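Local coordinates for acRAF (Thiomonas intermedia, PDB 4LOW), which acts as an assembly factor for RuBisCO in the alpha-carboxysome and is built like a pterin-4a-carbinolamine dehydratase, at residues A[42-47]-A[78-83]. Residues are numbered along the deposited sequence; the frame is centred on the assembly and turned at random.
Sequences EETGQH and AARVDA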
ATOM      1  N   GLU A  42       7.506 -11.809   3.091  1.00 26.01           N
ATOM      2  CA  GLU A  42       7.251 -13.085   3.757  1.00 27.49           C
ATOM      3  C   GLU A  42       8.512 -13.953   3.730  1.00 31.12           C
ATOM      4  O   GLU A  42       8.824 -14.604   4.737  1.00 31.31           O
ATOM      5  CB  GLU A  42       6.086 -13.802   3.073  1.00 29.37           C
ATOM      6  CG  GLU A  42       4.762 -13.080   3.256  1.00 31.75           C
ATOM      7  CD  GLU A  42       3.758 -13.269   2.139  1.00 46.74           C
ATOM      8  OE1 GLU A  42       3.990 -14.140   1.266  1.00 39.39           O
ATOM      9  OE2 GLU A  42       2.751 -12.521   2.121  1.00 34.85           O
ATOM     10  N   GLU A  43       9.253 -13.943   2.603  1.00 27.61           N
ATOM     11  CA  GLU A  43      10.494 -14.705   2.435  0.50 27.12           C
ATOM     12  C   GLU A  43      11.544 -14.315   3.462  1.00 31.89           C
ATOM     13  O   GLU A  43      12.257 -15.170   4.006  1.00 32.27           O
ATOM     14  CB  GLU A  43      11.071 -14.458   1.021  0.50 27.23           C
ATOM     15  CG  GLU A  43      12.201 -15.412   0.651  0.50 30.70           C
ATOM     16  CD  GLU A  43      11.746 -16.855   0.578  0.50 26.67           C
ATOM     17  OE1 GLU A  43      10.539 -17.083   0.312  0.50 23.20           O
ATOM     18  OE2 GLU A  43      12.589 -17.756   0.783  0.50 24.94           O
ATOM     19  N   THR A  44      11.683 -13.022   3.678  1.00 28.79           N
ATOM     20  CA  THR A  44      12.695 -12.425   4.555  1.00 29.43           C
ATOM     21  C   THR A  44      12.234 -12.225   5.989  1.00 34.54           C
ATOM     22  O   THR A  44      13.081 -12.070   6.878  1.00 34.20           O
ATOM     23  CB  THR A  44      13.123 -11.082   3.962  1.00 30.07           C
ATOM     24  OG1 THR A  44      11.971 -10.225   3.935  1.00 30.52           O
ATOM     25  CG2 THR A  44      13.727 -11.204   2.570  1.00 30.22           C
ATOM     26  N   GLY A  45      10.913 -12.171   6.199  1.00 31.92           N
ATOM     27  CA  GLY A  45      10.330 -11.841   7.499  1.00 32.72           C
ATOM     28  C   GLY A  45      10.534 -10.355   7.780  1.00 36.56           C
ATOM     29  O   GLY A  45      10.342  -9.897   8.914  1.00 38.93           O
ATOM     30  N   GLN A  46      10.921  -9.572   6.734  1.00 29.91           N
ATOM     31  CA  GLN A  46      11.180  -8.139   6.852  1.00 28.73           C
ATOM     32  C   GLN A  46      10.038  -7.438   6.174  1.00 32.34           C
ATOM     33  O   GLN A  46       9.680  -7.770   5.048  1.00 33.08           O
ATOM     34  CB  GLN A  46      12.513  -7.717   6.191  1.00 30.29           C
ATOM     35  CG  GLN A  46      13.774  -8.215   6.895  1.00 33.98           C
ATOM     36  CD  GLN A  46      14.992  -7.931   6.046  1.00 50.66           C
ATOM     37  OE1 GLN A  46      15.387  -8.737   5.200  1.00 50.85           O
ATOM     38  NE2 GLN A  46      15.547  -6.734   6.177  1.00 41.52           N
ATOM     39  N   HIS A  47       9.474  -6.474   6.865  1.00 28.34           N
ATOM     40  CA  HIS A  47       8.326  -5.737   6.375  1.00 30.11           C
ATOM     41  C   HIS A  47       8.623  -4.251   6.356  1.00 30.34           C
ATOM     42  O   HIS A  47       8.967  -3.683   7.400  1.00 31.98           O
ATOM     43  CB  HIS A  47       7.103  -6.022   7.272  1.00 32.71           C
ATOM     44  CG  HIS A  47       6.670  -7.452   7.224  1.00 36.82           C
ATOM     45  ND1 HIS A  47       7.142  -8.385   8.126  1.00 40.12           N
ATOM     46  CD2 HIS A  47       5.854  -8.069   6.342  1.00 39.02           C
ATOM     47  CE1 HIS A  47       6.597  -9.538   7.768  1.00 39.88           C
ATOM     48  NE2 HIS A  47       5.809  -9.396   6.704  1.00 40.04           N
ATOM     49  N   ALA A  78      16.168  -3.323   0.423  1.00 20.45           N
ATOM     50  CA  ALA A  78      15.964  -2.308  -0.591  1.00 20.03           C
ATOM     51  C   ALA A  78      16.465  -2.768  -1.967  1.00 20.01           C
ATOM     52  O   ALA A  78      15.780  -2.591  -2.975  1.00 19.01           O
ATOM     53  CB  ALA A  78      16.640  -1.014  -0.168  1.00 21.05           C
ATOM     54  N   ALA A  79      17.645  -3.397  -2.027  1.00 20.33           N
ATOM     55  CA  ALA A  79      18.171  -3.864  -3.296  1.00 20.42           C
ATOM     56  C   ALA A  79      17.325  -5.013  -3.871  1.00 21.40           C
ATOM     57  O   ALA A  79      17.176  -5.113  -5.077  1.00 20.56           O
ATOM     58  CB  ALA A  79      19.616  -4.327  -3.114  1.00 21.43           C
ATOM     59  N   ARG A  80      16.788  -5.882  -3.038  0.50 19.49           N
ATOM     60  CA  ARG A  80      15.928  -6.929  -3.596  0.50 19.48           C
ATOM     61  C   ARG A  80      14.621  -6.302  -4.123  0.50 21.22           C
ATOM     62  O   ARG A  80      14.143  -6.718  -5.197  0.50 18.81           O
ATOM     63  CB  ARG A  80      15.681  -8.046  -2.596  0.50 19.88           C
ATOM     64  CG  ARG A  80      16.916  -8.936  -2.408  0.50 21.80           C
ATOM     65  CD  ARG A  80      16.845  -9.700  -1.119  0.50 25.74           C
ATOM     66  NE  ARG A  80      16.012 -10.887  -1.231  0.50 30.14           N
ATOM     67  CZ  ARG A  80      15.975 -11.844  -0.311  0.50 40.02           C
ATOM     68  NH1 ARG A  80      16.741 -11.764   0.772  0.50 29.66           N
ATOM     69  NH2 ARG A  80      15.187 -12.891  -0.472  0.50 28.06           N
ATOM     70  N   VAL A  81      14.089  -5.237  -3.436  1.00 19.97           N
ATOM     71  CA  VAL A  81      12.900  -4.544  -3.959  1.00 18.97           C
ATOM     72  C   VAL A  81      13.237  -3.959  -5.337  1.00 21.29           C
ATOM     73  O   VAL A  81      12.466  -4.143  -6.294  1.00 21.18           O
ATOM     74  CB  VAL A  81      12.452  -3.448  -3.016  1.00 20.21           C
ATOM     75  CG1 VAL A  81      11.359  -2.596  -3.655  1.00 20.77           C
ATOM     76  CG2 VAL A  81      11.960  -4.025  -1.711  1.00 20.34           C
ATOM     77  N   ASP A  82      14.429  -3.322  -5.492  1.00 20.76           N
ATOM     78  CA  ASP A  82      14.831  -2.802  -6.801  1.00 21.25           C
ATOM     79  C   ASP A  82      14.849  -3.915  -7.859  1.00 23.11           C
ATOM     80  O   ASP A  82      14.417  -3.690  -8.996  1.00 23.35           O
ATOM     81  CB  ASP A  82      16.220  -2.181  -6.723  1.00 21.82           C
ATOM     82  CG  ASP A  82      16.272  -0.870  -5.999  1.00 23.85           C
ATOM     83  OD1 ASP A  82      15.205  -0.340  -5.658  1.00 22.78           O
ATOM     84  OD2 ASP A  82      17.383  -0.385  -5.757  1.00 28.65           O
ATOM     85  N   ALA A  83      15.333  -5.116  -7.495  1.00 21.43           N
ATOM     86  CA  ALA A  83      15.386  -6.206  -8.458  1.00 22.68           C
ATOM     87  C   ALA A  83      13.988  -6.662  -8.860  1.00 25.13           C
ATOM     88  O   ALA A  83      13.818  -7.097 -10.007  1.00 25.89           O
ATOM     89  CB  ALA A  83      16.172  -7.383  -7.896  1.00 24.38           C
TER
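In the pterin-4a-carbinolamine dehydratase fold, an antiparallel sheet with two helices packed on it, the C-terminal end of helix 27-44 meets helix 72-84 at the surface, where Thr44 and Arg80 reach toward each other. Arg80 and Glu43 are each modelled in two conformers, one of which is described. The methyl CG2 of Thr44 sits over one face of the Arg80 guanidinium, 3.3 Å above its plane and shifted toward the rim, 3.6 Å from NH1. A bend at chi3 (81°) in the otherwise extended arginine chain brings that face against CG2; Arg80 also touches Leu40. No hydrogen bond joins the two segments. The Glu43 side chain crosses that of Arg80 at about a right angle, CG lying 4.1 Å from Arg80 NH2, while OE2 stays 5.7 Å from that nitrogen, probably at most a weak long-range attraction. A serine here in place of Thr44 would lack CG2, which would probably open a gap over the guanidinium and give Arg80 still more freedom to turn. Gly45, the first residue after the helix, has positive phi. With chi1 at 62°, Thr44 points CG2 toward Arg80 while OG1, also bonded to Leu40 O, accepts from Gln46 N in an ST turn (3.1 Å, N-H...O 153°).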